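PDB 3K69: putative transcription regulator from Lactobacillus plantarum, which is an Rrf2-type regulator that probably binds DNA as a dimer through winged helix-turn-helix domains to control transcription. Local coordinates for the interface of chains A and B. Sequence-based numbering; all coordinates share one arbitrary frame. Chains: chain A/B, Putative transcription regulator.

Three neighbouring patches belong to one two-fold interface, and each recurs with the chains exchanged. The centres of the C-alpha atoms of contact 1 lie about 13 Å from those of contact 2 and about 12 Å from those of contact 3, while contacts 2 and 3 are about 10 Å apart. The long helix 111-136 of chain B runs through all three: B:Leu120 serves contacts 1 and 2, and B:Ile116 serves contacts 1 and 3. On chain A, A:Leu143 and A:Phe153 join contacts 2 and 3. Such continuity, linking the presumed DNA-binding domain to the long helix, fits a stable dimer, usual for Rrf2 regulators.

Contact 1: the interface of chains A and B. Residues chain A 9, 12-13, 15-16, 19, 38, 40; chain B 96-99, 116, 120.
In this Rrf2-type regulator, the first helix of one winged helix-turn-helix domain (A 9-22) receives the loop B 97-99 that precedes the partner's long helix. Hydrogen bonding centres on two hydroxyls. A:Ser12 holds OG anti to its backbone N (chi1 -178°), where it accepts the amide N of B:Thr98 at 2.9 Å. The same OG pairs with B:Thr98 OG1 at 2.8 Å, direction undecided. B:Thr98 places OG1 in the crowded position between its N and carbonyl carbon (chi1 58°), which also brings it 2.6 Å from A:His16 ND1. Hydroxyls suit this place because each can give and accept, and the imidazole can do either. Beside them, the B:Gly99 amide N donates to A:Leu38 O at 3.1 Å, approaching from above the carbonyl plane (56° out of it). Water 1 bridges A:Ser12 N and the carbonyl oxygen B:Phe96 O, its own oxygen 2.8 Å from the latter. Apolar contact fills the surroundings. The B:Thr98 methyl CG2 meets A:Val13 CG2 at 3.6 Å, the two side chains crossing at about a right angle. A:Leu38 CD1 lies over one face of the A:His16 ring, offset toward its rim, and B:Ile116 CD1 packs obliquely against A:Leu19 CD1 at 4.0 Å.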
# COMPACT_ATOMS: atom_id res chain seq x y z
N LEU A 9 -8.25 1.41 8.12
CA LEU A 9 -8.38 1.92 9.50
C LEU A 9 -8.36 0.78 10.56
O LEU A 9 -8.05 1.01 11.75
CB LEU A 9 -9.64 2.76 9.63
CG LEU A 9 -9.89 3.58 10.89
CD1 LEU A 9 -8.72 4.53 11.30
CD2 LEU A 9 -11.16 4.36 10.65
N SER A 12 -5.10 0.27 12.79
CA SER A 12 -5.05 1.23 13.89
C SER A 12 -6.08 0.95 14.97
O SER A 12 -5.79 1.08 16.15
CB SER A 12 -5.22 2.66 13.36
OG SER A 12 -5.14 3.64 14.41
N VAL A 13 -7.29 0.57 14.59
CA VAL A 13 -8.31 0.20 15.57
C VAL A 13 -7.80 -0.94 16.45
O VAL A 13 -7.98 -0.88 17.66
CB VAL A 13 -9.64 -0.19 14.90
CG1 VAL A 13 -10.64 -0.76 15.95
CG2 VAL A 13 -10.21 1.04 14.20
N VAL A 15 -4.47 -1.92 16.95
CA VAL A 15 -3.38 -1.40 17.71
C VAL A 15 -3.84 -0.58 18.89
O VAL A 15 -3.44 -0.83 20.03
CB VAL A 15 -2.41 -0.57 16.82
CG1 VAL A 15 -1.39 0.12 17.66
CG2 VAL A 15 -1.70 -1.45 15.74
N HIS A 16 -4.68 0.40 18.62
CA HIS A 16 -5.19 1.30 19.65
C HIS A 16 -5.99 0.52 20.74
O HIS A 16 -5.82 0.76 21.95
CB HIS A 16 -6.03 2.39 18.98
CG HIS A 16 -6.28 3.57 19.83
ND1 HIS A 16 -6.48 4.84 19.30
CD2 HIS A 16 -6.38 3.70 21.18
CE1 HIS A 16 -6.69 5.68 20.30
NE2 HIS A 16 -6.62 5.02 21.44
N LEU A 19 -3.56 -1.47 22.92
CA LEU A 19 -2.88 -0.57 23.84
C LEU A 19 -3.81 -0.12 24.98
O LEU A 19 -3.40 -0.05 26.14
CB LEU A 19 -2.28 0.63 23.12
CG LEU A 19 -1.14 0.35 22.15
CD1 LEU A 19 -1.02 1.56 21.23
CD2 LEU A 19 0.13 0.06 22.87
N LEU A 38 -11.15 5.43 20.96
CA LEU A 38 -10.74 5.42 19.56
C LEU A 38 -11.36 6.56 18.74
O LEU A 38 -10.96 6.78 17.58
CB LEU A 38 -11.02 4.06 18.92
CG LEU A 38 -9.89 3.05 19.16
CD1 LEU A 38 -9.58 2.85 20.66
CD2 LEU A 38 -10.30 1.76 18.51
N LEU A 40 -14.55 6.64 17.69
CA LEU A 40 -15.35 5.95 16.70
C LEU A 40 -16.68 5.51 17.31
O LEU A 40 -16.83 5.41 18.53
CB LEU A 40 -14.59 4.74 16.15
CG LEU A 40 -13.38 5.03 15.25
CD1 LEU A 40 -12.62 3.78 14.86
CD2 LEU A 40 -13.80 5.77 13.97
N PHE B 96 -6.14 6.84 8.23
CA PHE B 96 -5.87 5.48 8.70
C PHE B 96 -5.49 5.37 10.18
O PHE B 96 -5.09 4.32 10.64
CB PHE B 96 -4.71 4.94 7.89
CG PHE B 96 -4.97 4.91 6.42
CD1 PHE B 96 -6.07 4.25 5.92
CD2 PHE B 96 -4.09 5.51 5.54
CE1 PHE B 96 -6.30 4.20 4.56
CE2 PHE B 96 -4.31 5.45 4.18
CZ PHE B 96 -5.42 4.79 3.69
N ILE B 97 -5.59 6.48 10.90
CA ILE B 97 -5.19 6.56 12.28
C ILE B 97 -6.38 6.96 13.19
O ILE B 97 -7.18 7.86 12.87
CB ILE B 97 -3.98 7.53 12.43
CG1 ILE B 97 -2.77 7.01 11.61
CG2 ILE B 97 -3.69 7.85 13.92
CD1 ILE B 97 -1.65 8.03 11.49
N THR B 98 -6.47 6.26 14.32
CA THR B 98 -7.51 6.45 15.37
C THR B 98 -7.12 7.50 16.44
O THR B 98 -6.03 8.09 16.38
CB THR B 98 -7.78 5.08 16.11
OG1 THR B 98 -6.55 4.60 16.68
CG2 THR B 98 -8.40 4.01 15.14
N GLY B 99 -7.98 7.72 17.44
CA GLY B 99 -7.71 8.70 18.50
C GLY B 99 -8.13 10.11 18.08
O GLY B 99 -8.94 10.25 17.14
N ILE B 116 -0.36 8.18 19.61
CA ILE B 116 -0.65 7.19 18.59
C ILE B 116 -0.46 7.73 17.18
O ILE B 116 0.09 7.05 16.30
CB ILE B 116 -2.07 6.55 18.83
CG1 ILE B 116 -2.32 5.37 17.89
CG2 ILE B 116 -3.19 7.54 18.63
CD1 ILE B 116 -1.57 4.16 18.23
N LEU B 120 2.16 5.85 14.65
CA LEU B 120 1.66 5.20 13.43
C LEU B 120 2.08 5.87 12.18
O LEU B 120 2.37 5.21 11.18
CB LEU B 120 0.14 5.01 13.47
CG LEU B 120 -0.32 3.95 14.46
CD1 LEU B 120 -1.85 4.00 14.50
CD2 LEU B 120 0.22 2.52 14.11
O HOH W 1 -4.92 1.56 10.13

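Contact 2: the interface of chains A and B. Residues chain A 11, 79, 131, 134-135, 143, 153; chain B 120, 123-124, 127.
All the residues of this patch have helical backbone torsions, and the long helices 111-136 of both chains meet here, so the contact is made by side chains projecting from helix surfaces, as befits the dimerisation core of an Rrf2 protein. B:Leu123, with CG anti to its backbone N (chi1 -173°), sends its fork into an apolar pocket. Branch CD1 sits over the centre of the A:Phe153 ring, 3.8 Å from that centroid, a CH-pi contact, and also touches A:Tyr134 CE2 at 3.6 Å. Branch CD2 instead meets the edges of two rings, in plane with each: A:Tyr135, at CE1 (3.7 Å), and A:Phe11. A branched leucine suits a pocket offering a face to one methyl and edges to the other. One turn on, the small B:Ala127 lets the tyrosines close in, its CB lying 3.4 Å from both A:Tyr131 CE1 and A:Tyr134 CD2. A:Tyr135 OH reaches the B:Phe124 ring edge and donates to A:Tyr131 OH. An alanine at A:Tyr135 would probably loosen the packing around B:Leu123 and B:Ala127 and leave the A:Tyr131 hydroxyl less firmly positioned. That phenol, A:Tyr131 OH, binds water 2 at 2.7 Å, and the water in turn lies 2.8 Å from the carbonyl B:Phe124 O.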
# COMPACT_ATOMS: atom_id res chain seq x y z
N PHE A 11 -6.31 -1.72 11.10
CA PHE A 11 -5.05 -1.95 11.77
C PHE A 11 -4.90 -1.03 13.00
O PHE A 11 -4.61 -1.48 14.12
CB PHE A 11 -3.86 -1.78 10.82
CG PHE A 11 -2.49 -1.99 11.49
CD1 PHE A 11 -2.10 -3.24 11.92
CD2 PHE A 11 -1.60 -0.95 11.63
CE1 PHE A 11 -0.88 -3.44 12.53
CE2 PHE A 11 -0.35 -1.15 12.19
CZ PHE A 11 -0.00 -2.41 12.65
N LEU A 79 3.78 -7.67 15.04
CA LEU A 79 3.09 -6.58 14.39
C LEU A 79 2.66 -6.94 12.97
O LEU A 79 1.64 -6.53 12.52
CB LEU A 79 3.98 -5.33 14.41
CG LEU A 79 3.31 -3.95 14.43
CD1 LEU A 79 2.41 -3.74 15.66
CD2 LEU A 79 4.46 -2.96 14.40
N TYR A 131 6.64 -5.03 1.55
CA TYR A 131 5.94 -4.13 2.48
C TYR A 131 5.59 -4.82 3.77
O TYR A 131 5.87 -4.31 4.88
CB TYR A 131 4.68 -3.56 1.81
CG TYR A 131 3.85 -2.63 2.67
CD1 TYR A 131 4.31 -1.40 3.00
CD2 TYR A 131 2.57 -3.00 3.11
CE1 TYR A 131 3.55 -0.52 3.78
CE2 TYR A 131 1.83 -2.16 3.89
CZ TYR A 131 2.33 -0.92 4.24
OH TYR A 131 1.63 -0.03 5.03
N TYR A 134 8.23 -5.70 6.39
CA TYR A 134 8.63 -4.62 7.30
C TYR A 134 8.01 -4.80 8.71
O TYR A 134 8.72 -4.78 9.73
CB TYR A 134 8.29 -3.23 6.73
CG TYR A 134 8.49 -2.14 7.75
CD1 TYR A 134 9.79 -1.71 8.08
CD2 TYR A 134 7.43 -1.64 8.47
CE1 TYR A 134 9.99 -0.78 9.04
CE2 TYR A 134 7.63 -0.67 9.42
CZ TYR A 134 8.92 -0.25 9.71
OH TYR A 134 9.13 0.69 10.68
N TYR A 135 6.70 -5.01 8.76
CA TYR A 135 5.99 -5.13 10.03
C TYR A 135 6.37 -6.39 10.79
O TYR A 135 6.43 -6.37 12.01
CB TYR A 135 4.49 -5.07 9.82
CG TYR A 135 3.97 -3.79 9.21
CD1 TYR A 135 3.67 -2.69 10.01
CD2 TYR A 135 3.70 -3.69 7.86
CE1 TYR A 135 3.15 -1.57 9.48
CE2 TYR A 135 3.19 -2.54 7.32
CZ TYR A 135 2.93 -1.48 8.13
OH TYR A 135 2.40 -0.32 7.66
N LEU A 143 6.05 -1.32 19.35
CA LEU A 143 5.15 -0.22 19.04
C LEU A 143 4.89 0.61 20.28
O LEU A 143 4.92 1.82 20.24
CB LEU A 143 3.85 -0.69 18.37
CG LEU A 143 2.93 0.40 17.76
CD1 LEU A 143 2.15 -0.17 16.58
CD2 LEU A 143 1.98 1.02 18.79
N PHE A 153 11.05 4.01 15.71
CA PHE A 153 10.98 3.42 14.37
C PHE A 153 11.86 4.14 13.38
O PHE A 153 12.46 3.49 12.52
CB PHE A 153 9.53 3.35 13.83
CG PHE A 153 8.70 2.35 14.54
CD1 PHE A 153 9.02 0.99 14.48
CD2 PHE A 153 7.54 2.73 15.22
CE1 PHE A 153 8.25 0.05 15.16
CE2 PHE A 153 6.77 1.78 15.88
CZ PHE A 153 7.12 0.45 15.84
N LEU B 120 2.16 5.85 14.65
CA LEU B 120 1.66 5.20 13.43
C LEU B 120 2.08 5.87 12.18
O LEU B 120 2.37 5.21 11.18
CB LEU B 120 0.14 5.01 13.47
CG LEU B 120 -0.32 3.95 14.46
CD1 LEU B 120 -1.85 4.00 14.50
CD2 LEU B 120 0.22 2.52 14.11
N LEU B 123 5.64 4.69 11.67
CA LEU B 123 5.51 3.31 11.26
C LEU B 123 5.11 3.16 9.75
O LEU B 123 5.82 2.50 8.97
CB LEU B 123 4.52 2.58 12.16
CG LEU B 123 4.40 1.06 11.94
CD1 LEU B 123 5.66 0.29 12.32
CD2 LEU B 123 3.14 0.46 12.60
N PHE B 124 3.99 3.77 9.38
CA PHE B 124 3.45 3.73 8.01
C PHE B 124 4.39 4.38 7.00
O PHE B 124 4.55 3.90 5.88
CB PHE B 124 2.11 4.47 7.95
CG PHE B 124 0.99 3.83 8.72
CD1 PHE B 124 0.92 2.46 8.93
CD2 PHE B 124 -0.04 4.60 9.20
CE1 PHE B 124 -0.17 1.89 9.64
CE2 PHE B 124 -1.12 4.04 9.91
CZ PHE B 124 -1.18 2.68 10.11
N ALA B 127 7.43 2.06 6.51
CA ALA B 127 6.96 0.90 5.78
C ALA B 127 6.77 1.28 4.32
O ALA B 127 7.14 0.53 3.45
CB ALA B 127 5.59 0.36 6.37
O HOH W 2 2.33 2.60 4.83

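Contact 3: the interface of chains A and B. Residues chain A 143, 146-147, 150-151, 153; chain B 115-116, 118-119, 122.
The C-terminal helices of chain A, 140-148 and 152-160, and the turn between them lie against the first turns of the partner's long helix, B 111-136. A:His150 in that turn is used on a face and at both nitrogens. The B:Glu118 carboxylate, carried on an extended chain, stacks on its ring with the planes only 7° apart and OE1 over the ring centre. NE2 donates to the amide oxygen B:Asn115 OD1 at 2.5 Å, nearly straight (166° at H) and within the ring plane. The nearby carboxylate may favour a charged imidazole. A:Asp146 serves both chains. Its OD2 accepts B:Thr119 OG1 at 2.8 Å on the anti lone pair, while OD1 receives A:Phe153 N at 3.0 Å from above the carboxylate plane, which probably helps to hold the start of helix 152-160. Threonine fits by offering a methyl as well: B:Thr119 CG2, anti to its backbone N, packs 3.9 Å from A:Leu143 CG. A:Leu147 puts CD1 against the backbone of B:Ile116, 3.6 Å from its CA. The carboxylates A:Asp146 and B:Asp122 come near each other without touching, which may raise the proton affinity of one. Waters 3 and 4 lie between them, and water 4, 2.8 Å from B:Asp122 OD2, also binds A:His150 ND1 at 2.9 Å.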
# COMPACT_ATOMS: atom_id res chain seq x y z
N LEU A 143 6.05 -1.32 19.35
CA LEU A 143 5.15 -0.22 19.04
C LEU A 143 4.89 0.61 20.28
O LEU A 143 4.92 1.82 20.24
CB LEU A 143 3.85 -0.69 18.37
CG LEU A 143 2.93 0.40 17.76
CD1 LEU A 143 2.15 -0.17 16.58
CD2 LEU A 143 1.98 1.02 18.79
N ASP A 146 7.88 2.89 20.94
CA ASP A 146 7.82 4.08 20.11
C ASP A 146 6.80 5.14 20.61
O ASP A 146 7.06 6.34 20.58
CB ASP A 146 7.47 3.74 18.65
CG ASP A 146 7.70 4.92 17.74
OD1 ASP A 146 8.87 5.15 17.34
OD2 ASP A 146 6.73 5.66 17.49
N LEU A 147 5.64 4.67 21.02
CA LEU A 147 4.59 5.50 21.62
C LEU A 147 5.11 6.25 22.84
O LEU A 147 4.71 7.38 23.07
CB LEU A 147 3.47 4.60 22.08
CG LEU A 147 2.05 5.13 22.21
CD1 LEU A 147 1.35 5.24 20.84
CD2 LEU A 147 1.33 4.16 23.17
N HIS A 150 9.28 8.60 21.23
CA HIS A 150 9.07 8.86 19.82
C HIS A 150 10.38 8.85 19.05
O HIS A 150 11.41 9.18 19.59
CB HIS A 150 8.31 10.18 19.59
CG HIS A 150 6.86 10.09 19.96
ND1 HIS A 150 5.99 9.28 19.28
CD2 HIS A 150 6.16 10.63 20.98
CE1 HIS A 150 4.79 9.36 19.83
NE2 HIS A 150 4.87 10.17 20.87
N GLY A 151 10.32 8.42 17.80
CA GLY A 151 11.47 8.36 16.91
C GLY A 151 12.15 7.02 16.92
O GLY A 151 13.18 6.85 16.28
N PHE A 153 11.05 4.01 15.71
CA PHE A 153 10.98 3.42 14.37
C PHE A 153 11.86 4.14 13.38
O PHE A 153 12.46 3.49 12.52
CB PHE A 153 9.53 3.35 13.83
CG PHE A 153 8.70 2.35 14.54
CD1 PHE A 153 9.02 0.99 14.48
CD2 PHE A 153 7.54 2.73 15.22
CE1 PHE A 153 8.25 0.05 15.16
CE2 PHE A 153 6.77 1.78 15.88
CZ PHE A 153 7.12 0.45 15.84
N ASN B 115 -0.21 10.13 21.59
CA ASN B 115 1.02 9.63 20.96
C ASN B 115 0.84 8.72 19.76
O ASN B 115 1.78 8.49 19.01
CB ASN B 115 1.82 8.87 22.02
CG ASN B 115 2.44 9.81 23.05
OD1 ASN B 115 3.20 10.71 22.70
ND2 ASN B 115 2.08 9.61 24.32
N ILE B 116 -0.36 8.18 19.61
CA ILE B 116 -0.65 7.19 18.59
C ILE B 116 -0.46 7.73 17.18
O ILE B 116 0.09 7.05 16.30
CB ILE B 116 -2.07 6.55 18.83
CG1 ILE B 116 -2.32 5.37 17.89
CG2 ILE B 116 -3.19 7.54 18.63
CD1 ILE B 116 -1.57 4.16 18.23
N GLU B 118 1.51 10.08 16.05
CA GLU B 118 2.91 10.24 15.65
C GLU B 118 3.62 8.89 15.46
O GLU B 118 4.40 8.74 14.55
CB GLU B 118 3.69 11.12 16.61
CG GLU B 118 5.14 11.31 16.18
CD GLU B 118 5.97 12.10 17.18
OE1 GLU B 118 5.38 12.57 18.18
OE2 GLU B 118 7.19 12.24 16.94
N THR B 119 3.36 7.93 16.35
CA THR B 119 3.88 6.56 16.22
C THR B 119 3.45 5.81 14.96
O THR B 119 4.28 5.22 14.24
CB THR B 119 3.44 5.75 17.45
OG1 THR B 119 4.18 6.25 18.57
CG2 THR B 119 3.70 4.18 17.27
N ASP B 122 4.94 7.46 11.79
CA ASP B 122 6.31 7.04 11.54
C ASP B 122 6.36 5.58 11.01
O ASP B 122 7.05 5.31 10.02
CB ASP B 122 7.15 7.16 12.78
CG ASP B 122 7.43 8.61 13.20
OD1 ASP B 122 7.10 9.57 12.44
OD2 ASP B 122 8.01 8.78 14.31
O HOH W 3 9.61 6.70 15.13
O HOH W 4 7.31 8.18 16.95